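Local coordinates for D-alanyl-D-alanine carboxypeptidase (Streptococcus pneumoniae R6, PDB 1XP4), which probably trims the terminal D-alanine from peptidoglycan precursor peptides, acting as a serine-type D-Ala-D-Ala carboxypeptidase, at residues A[48-53]-A[128-133]; A[108-113]-A[118-123]; A[18-21]-A[26-29]; A[175-180]-A[245-250]; A[73-76]-A[82-85]. One frame throughout, in Å; residues are numbered along the deposited sequence.

Contact 1: residues A[48-53]-A[128-133]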
# COMPACT_ATOMS: atom_id res chain seq x y z
N VAL A 48 -6.65 6.61 -6.01
CA VAL A 48 -6.37 7.47 -4.87
C VAL A 48 -4.92 7.98 -4.83
O VAL A 48 -4.65 9.04 -4.26
CB VAL A 48 -6.74 6.72 -3.56
CG1 VAL A 48 -5.95 7.25 -2.39
CG2 VAL A 48 -8.24 6.86 -3.30
N TYR A 49 -3.99 7.23 -5.43
CA TYR A 49 -2.59 7.65 -5.45
C TYR A 49 -2.43 8.86 -6.34
O TYR A 49 -1.65 9.76 -6.04
CB TYR A 49 -1.68 6.55 -5.98
CG TYR A 49 -0.21 6.86 -5.80
CD1 TYR A 49 0.46 6.54 -4.62
CD2 TYR A 49 0.52 7.48 -6.82
CE1 TYR A 49 1.81 6.83 -4.44
CE2 TYR A 49 1.88 7.78 -6.65
CZ TYR A 49 2.52 7.45 -5.46
OH TYR A 49 3.87 7.70 -5.29
N LEU A 50 -3.14 8.89 -7.46
CA LEU A 50 -3.02 10.03 -8.35
C LEU A 50 -3.67 11.27 -7.72
O LEU A 50 -3.26 12.40 -7.99
CB LEU A 50 -3.65 9.70 -9.71
CG LEU A 50 -2.98 8.53 -10.45
CD1 LEU A 50 -3.70 8.27 -11.76
CD2 LEU A 50 -1.51 8.84 -10.71
N VAL A 51 -4.66 11.04 -6.86
CA VAL A 51 -5.37 12.11 -6.18
C VAL A 51 -4.47 12.80 -5.15
O VAL A 51 -4.46 14.03 -5.05
CB VAL A 51 -6.62 11.59 -5.46
CG1 VAL A 51 -7.33 12.74 -4.78
CG2 VAL A 51 -7.54 10.90 -6.45
N TYR A 52 -3.73 12.00 -4.38
CA TYR A 52 -2.82 12.57 -3.39
C TYR A 52 -1.68 13.26 -4.13
O TYR A 52 -1.16 14.28 -3.67
CB TYR A 52 -2.27 11.47 -2.47
CG TYR A 52 -3.18 11.12 -1.32
CD1 TYR A 52 -3.36 11.99 -0.25
CD2 TYR A 52 -3.90 9.92 -1.31
CE1 TYR A 52 -4.23 11.68 0.81
CE2 TYR A 52 -4.77 9.61 -0.27
CZ TYR A 52 -4.93 10.49 0.79
OH TYR A 52 -5.78 10.19 1.82
N GLU A 53 -1.31 12.72 -5.28
CA GLU A 53 -0.24 13.30 -6.07
C GLU A 53 -0.67 14.66 -6.63
O GLU A 53 0.16 15.52 -6.89
CB GLU A 53 0.14 12.38 -7.22
CG GLU A 53 1.39 12.82 -7.95
CD GLU A 53 1.90 11.77 -8.91
OE1 GLU A 53 1.23 11.53 -9.94
OE2 GLU A 53 2.97 11.18 -8.64
N ARG A 128 -2.16 3.97 -16.10
CA ARG A 128 -1.39 2.99 -16.87
C ARG A 128 0.08 3.40 -16.83
O ARG A 128 0.97 2.56 -16.74
CB ARG A 128 -1.86 2.93 -18.32
CG ARG A 128 -3.21 2.32 -18.51
CD ARG A 128 -3.62 2.24 -19.96
NE ARG A 128 -4.91 1.58 -20.12
CZ ARG A 128 -5.49 1.32 -21.29
NH1 ARG A 128 -4.88 1.68 -22.41
NH2 ARG A 128 -6.67 0.71 -21.34
N ALA A 129 0.31 4.71 -16.88
CA ALA A 129 1.66 5.23 -16.87
C ALA A 129 2.29 5.04 -15.51
O ALA A 129 3.43 4.58 -15.41
CB ALA A 129 1.65 6.70 -17.24
N LYS A 130 1.54 5.40 -14.47
CA LYS A 130 2.01 5.28 -13.10
C LYS A 130 2.42 3.84 -12.79
O LYS A 130 3.46 3.60 -12.17
CB LYS A 130 0.91 5.73 -12.13
CG LYS A 130 1.30 5.64 -10.67
CD LYS A 130 2.57 6.43 -10.36
CE LYS A 130 2.38 7.94 -10.49
NZ LYS A 130 3.59 8.69 -10.01
N LEU A 131 1.61 2.87 -13.21
CA LEU A 131 1.96 1.49 -12.95
C LEU A 131 3.29 1.13 -13.63
O LEU A 131 4.11 0.42 -13.05
CB LEU A 131 0.84 0.55 -13.44
CG LEU A 131 -0.48 0.56 -12.66
CD1 LEU A 131 -1.41 -0.51 -13.23
CD2 LEU A 131 -0.25 0.28 -11.19
N LEU A 132 3.50 1.63 -14.84
CA LEU A 132 4.75 1.34 -15.55
C LEU A 132 5.94 1.93 -14.82
O LEU A 132 7.04 1.38 -14.88
CB LEU A 132 4.69 1.88 -16.98
CG LEU A 132 3.75 1.11 -17.91
CD1 LEU A 132 3.70 1.76 -19.27
CD2 LEU A 132 4.23 -0.33 -18.01
N GLU A 133 5.73 3.06 -14.16
CA GLU A 133 6.78 3.70 -13.38
C GLU A 133 7.20 2.76 -12.26
O GLU A 133 8.38 2.55 -12.01
CB GLU A 133 6.26 4.98 -12.74
CG GLU A 133 6.65 6.25 -13.41
CD GLU A 133 6.15 7.44 -12.63
OE1 GLU A 133 6.37 7.48 -11.40
OE2 GLU A 133 5.54 8.34 -13.25

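Contact 2: residues A[108-113]-A[118-123]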
# COMPACT_ATOMS: atom_id res chain seq x y z
N ALA A 108 -17.77 8.54 -6.61
CA ALA A 108 -16.77 9.34 -5.91
C ALA A 108 -15.46 9.21 -6.71
O ALA A 108 -14.81 10.21 -7.02
CB ALA A 108 -16.58 8.83 -4.49
N ALA A 109 -15.10 7.98 -7.05
CA ALA A 109 -13.89 7.71 -7.80
C ALA A 109 -13.91 8.42 -9.15
O ALA A 109 -13.00 9.19 -9.48
CB ALA A 109 -13.71 6.21 -8.01
N ILE A 110 -14.95 8.15 -9.94
CA ILE A 110 -15.08 8.75 -11.25
C ILE A 110 -14.99 10.26 -11.17
O ILE A 110 -14.20 10.89 -11.88
CB ILE A 110 -16.42 8.36 -11.91
CG1 ILE A 110 -16.49 6.83 -12.06
CG2 ILE A 110 -16.55 9.03 -13.27
CD1 ILE A 110 -17.79 6.33 -12.66
N ALA A 111 -15.80 10.85 -10.30
CA ALA A 111 -15.79 12.30 -10.13
C ALA A 111 -14.36 12.84 -9.94
O ALA A 111 -13.93 13.77 -10.63
CB ALA A 111 -16.67 12.70 -8.95
N LEU A 112 -13.62 12.26 -8.99
CA LEU A 112 -12.25 12.69 -8.73
C LEU A 112 -11.39 12.60 -9.99
O LEU A 112 -10.58 13.49 -10.28
CB LEU A 112 -11.64 11.83 -7.62
CG LEU A 112 -12.13 12.10 -6.20
CD1 LEU A 112 -11.69 10.99 -5.26
CD2 LEU A 112 -11.61 13.46 -5.74
N ALA A 113 -11.57 11.52 -10.75
CA ALA A 113 -10.82 11.28 -11.97
C ALA A 113 -11.07 12.35 -13.03
O ALA A 113 -10.12 12.85 -13.64
CB ALA A 113 -11.16 9.89 -12.52
N GLY A 118 -9.86 15.42 -16.58
CA GLY A 118 -10.85 15.84 -17.54
C GLY A 118 -11.82 14.73 -17.87
O GLY A 118 -13.03 14.94 -17.97
N SER A 119 -11.30 13.52 -18.03
CA SER A 119 -12.14 12.37 -18.34
C SER A 119 -11.58 11.11 -17.68
O SER A 119 -10.40 11.04 -17.35
CB SER A 119 -12.22 12.17 -19.85
OG SER A 119 -10.97 11.79 -20.39
N GLU A 120 -12.43 10.12 -17.48
CA GLU A 120 -11.96 8.89 -16.89
C GLU A 120 -10.90 8.27 -17.82
O GLU A 120 -9.91 7.70 -17.36
CB GLU A 120 -13.12 7.92 -16.67
CG GLU A 120 -12.68 6.61 -16.06
CD GLU A 120 -13.83 5.75 -15.60
OE1 GLU A 120 -14.86 5.70 -16.31
OE2 GLU A 120 -13.70 5.11 -14.53
N LYS A 121 -11.09 8.41 -19.13
CA LYS A 121 -10.13 7.86 -20.09
C LYS A 121 -8.73 8.39 -19.88
O LYS A 121 -7.77 7.62 -19.79
CB LYS A 121 -10.53 8.17 -21.52
CG LYS A 121 -9.46 7.68 -22.49
CD LYS A 121 -9.63 8.18 -23.91
CE LYS A 121 -8.49 7.65 -24.80
NZ LYS A 121 -7.14 8.03 -24.30
N ASP A 122 -8.59 9.71 -19.83
CA ASP A 122 -7.28 10.31 -19.63
C ASP A 122 -6.74 9.84 -18.30
O ASP A 122 -5.56 9.49 -18.19
CB ASP A 122 -7.37 11.84 -19.65
CG ASP A 122 -7.79 12.39 -21.01
OD1 ASP A 122 -7.20 11.98 -22.03
OD2 ASP A 122 -8.72 13.23 -21.06
N PHE A 123 -7.61 9.80 -17.29
CA PHE A 123 -7.17 9.34 -15.97
C PHE A 123 -6.61 7.91 -16.06
O PHE A 123 -5.59 7.60 -15.45
CB PHE A 123 -8.32 9.39 -14.96
CG PHE A 123 -7.86 9.32 -13.54
CD1 PHE A 123 -7.39 10.46 -12.89
CD2 PHE A 123 -7.84 8.12 -12.85
CE1 PHE A 123 -6.91 10.40 -11.58
CE2 PHE A 123 -7.36 8.04 -11.54
CZ PHE A 123 -6.90 9.19 -10.91

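Contact 3: residues A[18-21]-A[26-29]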
# COMPACT_ATOMS: atom_id res chain seq x y z
N ILE A 18 -0.62 -12.58 -1.13
CA ILE A 18 0.77 -12.27 -0.84
C ILE A 18 0.77 -11.32 0.35
O ILE A 18 -0.13 -10.50 0.51
CB ILE A 18 1.49 -11.57 -2.02
CG1 ILE A 18 2.99 -11.52 -1.74
CG2 ILE A 18 0.95 -10.15 -2.20
CD1 ILE A 18 3.82 -11.01 -2.91
N ALA A 19 1.79 -11.45 1.19
CA ALA A 19 1.93 -10.61 2.36
C ALA A 19 3.33 -10.04 2.39
O ALA A 19 4.30 -10.76 2.13
CB ALA A 19 1.67 -11.44 3.61
N VAL A 20 3.47 -8.75 2.68
CA VAL A 20 4.80 -8.15 2.74
C VAL A 20 4.96 -7.19 3.90
O VAL A 20 3.99 -6.60 4.38
CB VAL A 20 5.14 -7.38 1.44
CG1 VAL A 20 5.18 -8.33 0.28
CG2 VAL A 20 4.13 -6.27 1.20
N GLU A 21 6.20 -7.06 4.38
CA GLU A 21 6.48 -6.13 5.47
C GLU A 21 6.56 -4.80 4.75
O GLU A 21 7.43 -4.60 3.91
CB GLU A 21 7.80 -6.49 6.14
CG GLU A 21 8.10 -5.69 7.39
CD GLU A 21 8.67 -4.33 7.08
OE1 GLU A 21 9.66 -4.27 6.32
OE2 GLU A 21 8.14 -3.33 7.60
N LYS A 26 9.66 -6.86 1.89
CA LYS A 26 10.06 -8.25 1.95
C LYS A 26 8.82 -9.14 1.93
O LYS A 26 7.83 -8.87 2.61
CB LYS A 26 10.86 -8.53 3.22
CG LYS A 26 11.22 -9.98 3.37
CD LYS A 26 11.85 -10.29 4.72
CE LYS A 26 12.03 -11.80 4.91
NZ LYS A 26 12.92 -12.43 3.87
N ILE A 27 8.88 -10.20 1.14
CA ILE A 27 7.76 -11.12 1.03
C ILE A 27 7.73 -12.14 2.17
O ILE A 27 8.71 -12.85 2.40
CB ILE A 27 7.79 -11.84 -0.34
CG1 ILE A 27 7.67 -10.80 -1.46
CG2 ILE A 27 6.70 -12.89 -0.41
CD1 ILE A 27 7.89 -11.34 -2.85
N LEU A 28 6.61 -12.21 2.87
CA LEU A 28 6.47 -13.13 4.00
C LEU A 28 5.63 -14.37 3.66
O LEU A 28 5.81 -15.44 4.25
CB LEU A 28 5.85 -12.39 5.18
CG LEU A 28 6.56 -11.11 5.61
CD1 LEU A 28 5.78 -10.45 6.74
CD2 LEU A 28 7.98 -11.43 6.04
N TYR A 29 4.71 -14.21 2.72
CA TYR A 29 3.85 -15.30 2.30
C TYR A 29 3.31 -15.06 0.90
O TYR A 29 3.02 -13.92 0.52
CB TYR A 29 2.67 -15.47 3.24
CG TYR A 29 1.76 -16.59 2.80
CD1 TYR A 29 2.05 -17.91 3.10
CD2 TYR A 29 0.65 -16.33 2.00
CE1 TYR A 29 1.28 -18.95 2.62
CE2 TYR A 29 -0.13 -17.37 1.51
CZ TYR A 29 0.20 -18.67 1.83
OH TYR A 29 -0.55 -19.72 1.35

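Contact 4: residues A[175-180]-A[245-250]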
# COMPACT_ATOMS: atom_id res chain seq x y z
N ILE A 175 2.73 -3.98 -4.34
CA ILE A 175 3.55 -2.84 -4.73
C ILE A 175 2.71 -1.56 -4.62
O ILE A 175 3.11 -0.60 -3.96
CB ILE A 175 4.09 -3.05 -6.17
CG1 ILE A 175 5.16 -4.16 -6.15
CG2 ILE A 175 4.64 -1.73 -6.72
CD1 ILE A 175 5.73 -4.57 -7.53
N VAL A 176 1.54 -1.56 -5.24
CA VAL A 176 0.64 -0.41 -5.19
C VAL A 176 0.36 0.01 -3.74
O VAL A 176 0.56 1.17 -3.36
CB VAL A 176 -0.70 -0.74 -5.88
CG1 VAL A 176 -1.71 0.39 -5.63
CG2 VAL A 176 -0.47 -0.95 -7.38
N ALA A 177 -0.12 -0.92 -2.94
CA ALA A 177 -0.42 -0.62 -1.55
C ALA A 177 0.83 -0.05 -0.86
O ALA A 177 0.76 0.96 -0.16
CB ALA A 177 -0.89 -1.88 -0.84
N ARG A 178 1.98 -0.69 -1.08
CA ARG A 178 3.19 -0.20 -0.44
C ARG A 178 3.54 1.22 -0.85
O ARG A 178 3.79 2.08 0.00
CB ARG A 178 4.37 -1.12 -0.74
CG ARG A 178 5.61 -0.76 0.05
CD ARG A 178 6.83 -1.55 -0.40
NE ARG A 178 8.02 -1.13 0.33
CZ ARG A 178 9.17 -0.79 -0.24
NH1 ARG A 178 9.29 -0.82 -1.56
NH2 ARG A 178 10.19 -0.38 0.50
N ASN A 179 3.57 1.49 -2.15
CA ASN A 179 3.91 2.82 -2.62
C ASN A 179 2.96 3.88 -2.07
O ASN A 179 3.38 4.98 -1.73
CB ASN A 179 3.91 2.87 -4.15
CG ASN A 179 5.01 2.03 -4.74
OD1 ASN A 179 6.03 1.81 -4.10
ND2 ASN A 179 4.81 1.55 -5.97
N LEU A 180 1.68 3.53 -1.99
CA LEU A 180 0.69 4.46 -1.47
C LEU A 180 0.95 4.77 0.01
O LEU A 180 1.10 5.93 0.39
CB LEU A 180 -0.72 3.90 -1.65
CG LEU A 180 -1.83 4.75 -1.04
CD1 LEU A 180 -1.78 6.15 -1.60
CD2 LEU A 180 -3.18 4.12 -1.31
N ARG A 245 4.70 -3.63 10.53
CA ARG A 245 3.64 -3.29 9.58
C ARG A 245 3.60 -4.30 8.45
O ARG A 245 4.60 -4.54 7.76
CB ARG A 245 3.84 -1.90 9.01
CG ARG A 245 2.75 -1.49 8.05
CD ARG A 245 2.27 -0.09 8.35
NE ARG A 245 0.82 -0.07 8.42
CZ ARG A 245 0.12 0.76 9.19
NH1 ARG A 245 0.75 1.64 9.96
NH2 ARG A 245 -1.20 0.68 9.21
N VAL A 246 2.43 -4.89 8.25
CA VAL A 246 2.26 -5.89 7.22
C VAL A 246 1.20 -5.47 6.23
O VAL A 246 0.14 -4.97 6.62
CB VAL A 246 1.82 -7.24 7.84
CG1 VAL A 246 1.53 -8.25 6.74
CG2 VAL A 246 2.90 -7.76 8.79
N ILE A 247 1.49 -5.67 4.95
CA ILE A 247 0.53 -5.37 3.91
C ILE A 247 0.05 -6.73 3.43
O ILE A 247 0.84 -7.61 3.12
CB ILE A 247 1.13 -4.61 2.74
CG1 ILE A 247 1.60 -3.23 3.21
CG2 ILE A 247 0.07 -4.46 1.64
CD1 ILE A 247 2.01 -2.30 2.08
N THR A 248 -1.27 -6.88 3.41
CA THR A 248 -1.92 -8.13 3.04
C THR A 248 -2.79 -8.00 1.80
O THR A 248 -3.57 -7.06 1.65
CB THR A 248 -2.78 -8.62 4.24
OG1 THR A 248 -1.97 -9.42 5.10
CG2 THR A 248 -3.99 -9.41 3.78
N VAL A 249 -2.64 -8.97 0.90
CA VAL A 249 -3.50 -8.99 -0.26
C VAL A 249 -4.11 -10.38 -0.41
O VAL A 249 -3.45 -11.36 -0.66
CB VAL A 249 -2.62 -8.65 -1.44
CG1 VAL A 249 -3.46 -8.54 -2.69
CG2 VAL A 249 -1.91 -7.32 -1.20
N VAL A 250 -5.42 -10.48 -0.16
CA VAL A 250 -6.14 -11.73 -0.34
C VAL A 250 -7.15 -11.53 -1.51
O VAL A 250 -8.15 -10.85 -1.34
CB VAL A 250 -6.91 -12.01 0.97
CG1 VAL A 250 -8.12 -12.93 0.74
CG2 VAL A 250 -6.04 -12.63 2.05

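Contact 5: residues A[73-76]-A[82-85]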
# COMPACT_ATOMS: atom_id res chain seq x y z
N TYR A 73 -23.19 10.68 -11.99
CA TYR A 73 -24.41 10.95 -11.26
C TYR A 73 -25.49 9.91 -11.51
O TYR A 73 -26.13 9.43 -10.57
CB TYR A 73 -24.93 12.34 -11.60
CG TYR A 73 -26.29 12.64 -11.02
CD1 TYR A 73 -26.51 12.61 -9.64
CD2 TYR A 73 -27.36 12.94 -11.85
CE1 TYR A 73 -27.77 12.85 -9.11
CE2 TYR A 73 -28.62 13.19 -11.34
CZ TYR A 73 -28.82 13.14 -9.97
OH TYR A 73 -30.09 13.37 -9.48
N GLN A 74 -25.72 9.56 -12.77
CA GLN A 74 -26.74 8.58 -13.10
C GLN A 74 -26.36 7.21 -12.58
O GLN A 74 -27.22 6.44 -12.15
CB GLN A 74 -26.93 8.48 -14.61
CG GLN A 74 -27.81 9.56 -15.21
CD GLN A 74 -27.33 9.98 -16.59
OE1 GLN A 74 -26.65 9.22 -17.29
NE2 GLN A 74 -27.69 11.20 -16.99
N LEU A 75 -25.07 6.91 -12.61
CA LEU A 75 -24.59 5.63 -12.16
C LEU A 75 -25.04 5.32 -10.73
O LEU A 75 -24.94 4.18 -10.28
CB LEU A 75 -23.06 5.60 -12.23
CG LEU A 75 -22.35 4.29 -11.91
CD1 LEU A 75 -22.85 3.21 -12.84
CD2 LEU A 75 -20.86 4.47 -12.05
N THR A 76 -25.57 6.31 -10.04
CA THR A 76 -25.98 6.09 -8.66
C THR A 76 -27.46 5.88 -8.42
O THR A 76 -27.84 5.42 -7.34
CB THR A 76 -25.50 7.22 -7.77
OG1 THR A 76 -26.27 8.40 -8.04
CG2 THR A 76 -24.05 7.50 -8.05
N SER A 82 -21.77 -0.12 -5.58
CA SER A 82 -21.68 0.53 -4.29
C SER A 82 -21.48 2.03 -4.45
O SER A 82 -20.45 2.49 -4.95
CB SER A 82 -20.57 -0.10 -3.44
OG SER A 82 -19.42 -0.39 -4.21
N ASN A 83 -22.49 2.78 -4.05
CA ASN A 83 -22.48 4.23 -4.13
C ASN A 83 -23.29 4.81 -2.99
O ASN A 83 -23.79 4.08 -2.13
CB ASN A 83 -23.08 4.70 -5.45
CG ASN A 83 -22.04 5.10 -6.47
OD1 ASN A 83 -21.12 5.87 -6.17
ND2 ASN A 83 -22.19 4.61 -7.69
N ILE A 84 -23.41 6.13 -3.00
CA ILE A 84 -24.16 6.84 -1.98
C ILE A 84 -24.84 8.01 -2.68
O ILE A 84 -24.38 8.47 -3.73
CB ILE A 84 -23.22 7.37 -0.87
CG1 ILE A 84 -22.22 8.36 -1.46
CG2 ILE A 84 -22.46 6.22 -0.24
CD1 ILE A 84 -21.22 8.90 -0.46
N PRO A 85 -25.95 8.50 -2.13
CA PRO A 85 -26.66 9.62 -2.75
C PRO A 85 -25.75 10.82 -2.97
O PRO A 85 -24.97 11.17 -2.09
CB PRO A 85 -27.77 9.92 -1.75
CG PRO A 85 -28.03 8.57 -1.12
CD PRO A 85 -26.65 8.05 -0.91

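Contact 1: residues A[48-53]-A[128-133]
K130 reaches from helix 120-133 to three residues of helix 44-57, and nearly all of the contact is made by this one side chain. This is a near-perpendicular helix-helix crossing bridged by a buried lysine in the helical part of the domain. The short helical segments run at 91° to each other with their axes 11.4 Å apart, too far for backbones to mesh, so a long, flexible residue suits the bridging position. Its CG lies anti to the backbone N (chi1 180°), and the chain then bends at chi2 and chi3, carrying the ammonium group to E53. The closely packed part is the lysine's hydrocarbon shaft: CE lies 4.0 Å from L50 CD2, the two side chains sliding past each other in opposite directions. The shaft crosses Y49 at about a right angle, and NZ stands 3.9 Å from Y49 CE2, at the edge of the ring and near its plane rather than over a face. Beyond this apolar sleeve the contact becomes polar and looser. E53, extended from the opposite direction, takes NZ in a salt bridge of 2.9 Å through the syn lone pair of OE2. Exposed E133, one turn along from K130, adds a weak bond, with NZ 3.3 Å from its OE1. The lysine charge lies between the two carboxylates and would be expected to offset their mutual repulsion. Around this network, L50 also packs on F123, M126 and M127 of helix 120-133, Y49 meets W134 and Y184 edge-to-face and touches L180 of helix 170-183, and V48 turns to helix 93-103.

Contact 2: residues A[108-113]-A[118-123]
A chi1 of -163° turns the F123 ring back from the first turn of helix 120-133 to meet A113 of the preceding helix. The motif is a tight turn between two successive helices, 106-117 and 120-133. A113 CB sits over one face of the F123 ring, 3.5 Å from CG and displaced toward the rim, a CH-pi contact for which alanine's single methyl is the right size. On the flank, E120 stretches out in a fully extended chain, bringing OE2 to 4.1 Å from I110 CG1. That is a van der Waals contact between the oxygen and the I110 methylene; the polar ends are bonded elsewhere, OE1 to Y71 OH and OE2 to T144 OG1. I110 goes on to pack against Y71, P72 and L75.

The turn itself is built from two suitable residues. G118 is the first to leave the helical conformation, and its positive phi (91°) would press a side chain against the preceding carbonyl. S119 is the N-cap: its OG accepts from D122 N at 3.2 Å in a nearly straight bond. The same hydroxyl donates to D122 OD2 at 2.8 Å, approaching from above the carboxylate plane, 66° out of it.

Contact 3: residues A[18-21]-A[26-29]
Y29, set beside A19 with their CB atoms 4.2 Å apart, carries the aromatic ring of this beta hairpin. The ring meets F10 edge-to-face, and the Y29 side chain also touches L270 of helix 262-277. The hairpin forms one edge of the five-stranded antiparallel sheet, with 26-31 outermost and 17-21 next to 244-253. The other flat groups are the peptides that join strands 17-21 and 26-31, and here the ladder is interrupted by a classic beta bulge: L28 and Y29 both stand opposite A19. The A19 amide donates to Y29 O, and the A19 carbonyl accepts from L28 N, each bond 2.8 Å long. Both donors are tilted from the carbonyl plane, by 22° at Y29 O and 26° at A19 O. Past the bulge the register shifts by one, so V20 pairs with I27 without hydrogen bonds.

Small A19 lets helix 262-277 come close, touching L270 and I274, and L28 also meets I274. V20 and I27, branched residues suited to extended strands, occupy the other face with CG1 atoms 3.9 Å apart and both touch I362. E21 bends back to the T24 amide, whereas K26 reaches out to D353 in a salt bridge with the C-terminal part of the chain. I18 crosses I27 at about a right angle: with CG1 anti to its N (chi1 -169°), it brings CD1 to 4.1 Å from I27 CD1.

Contact 4: residues A[175-180]-A[245-250]
The nearest CA pair between a helical turn at 175-180 and an extended strand at 245-250 is R178 with I247, 7.3 Å apart. No hydrogen bond links the segments, since the helix has its own bonds, such as N179 N to I175 O, and the strand gives its polar groups to neighbouring strands.

The gap is filled by I247. A chi1 of -64° splits its branches, CG1 beside the backbone N and CG2 anti to it. CG2 rests 3.7 Å from A177 CB, methyl against methyl, while CD1 on the other branch meets the R178 backbone, 3.5 Å from R178 CA, and comes no nearer than 3.9 Å to R178 CB. Alanine suits this place because its short side chain lets the helix come close to the sheet, and a beta-branched isoleucine suits the strand. R178 contributes only its base; the extended chain beyond carries the guanidinium group to the carbonyls of A22 and N23, in the turn between strands 17-21 and 26-31.

This helix on one face of the antiparallel sheet, with helix 262-277 on the other against V246 and T248, gives the layering of the beta-lactamase-like fold of the family's clan. A177 also touches V236 of strand 234-241, whereas V176 and L180 face helix 44-57, which bears the predicted proton acceptor K44. Within the sheet, I247 and V249 exchange backbone bonds with V20 and I18 of strand 17-21.

Contact 5: residues A[73-76]-A[82-85]
T76 faces N83 with its methyl while its hydroxyl is tied back to the Y73 carbonyl, three residues earlier: OG1 donates to Y73 O at 2.7 Å. The bond follows from chi1 of 72°, which places OG1 between the backbone N and the carbonyl carbon and leaves CG2 anti to the latter, facing N83. Threonine suits the place because one branch can satisfy a carbonyl while the other packs.

That methyl sits over the flat amide of N83, 3.5 Å from both CG and ND2, and the two side chains cross at about a right angle. This is van der Waals contact, without a hydrogen bond. N83 ND2 also passes L75 O, but 3.8 Å is too long for a bond, and L75 CG lies 4.2 Å from the same ND2. The polar work of N83 lies on its other atom: OD1 accepts from the S107 backbone amide at the start of helix 106-117, a role that the amide oxygen of asparagine suits. I84 turns away to pack on I203.

S82 pairs through its backbone with N106, and its OG bonds weakly to S104 O. S82 and N83 lie beside S104, A105 and N106, which match the SxN pattern of this enzyme class. The N83 side chain is about 7 Å from that of K44 and 8 Å from that of S104, both predicted active-site residues, so the loop probably borders the catalytic cleft.

Contacts 1 to 4 are largely buried, whereas contact 5 is a partly buried loop contact whose centre lies about 26 Å from the centre of the chain. Contact 4, whose own centre is only about 3 Å from that point, is purely apolar; neighbouring contact 3 is in the same sheet and is dominated by backbone bonds, with strands 17-21 and 244-253 adjacent. Contacts 1 and 2 share helix 120-133: the first relies on a salt-bridge network, the second on a methyl against a ring, and they meet where L50 touches F123. Contact 1 also reaches contact 4 through Y49 and L180. Contact 5 joins contact 2 through L75 and I110, so packing runs from the sheet out to the loop.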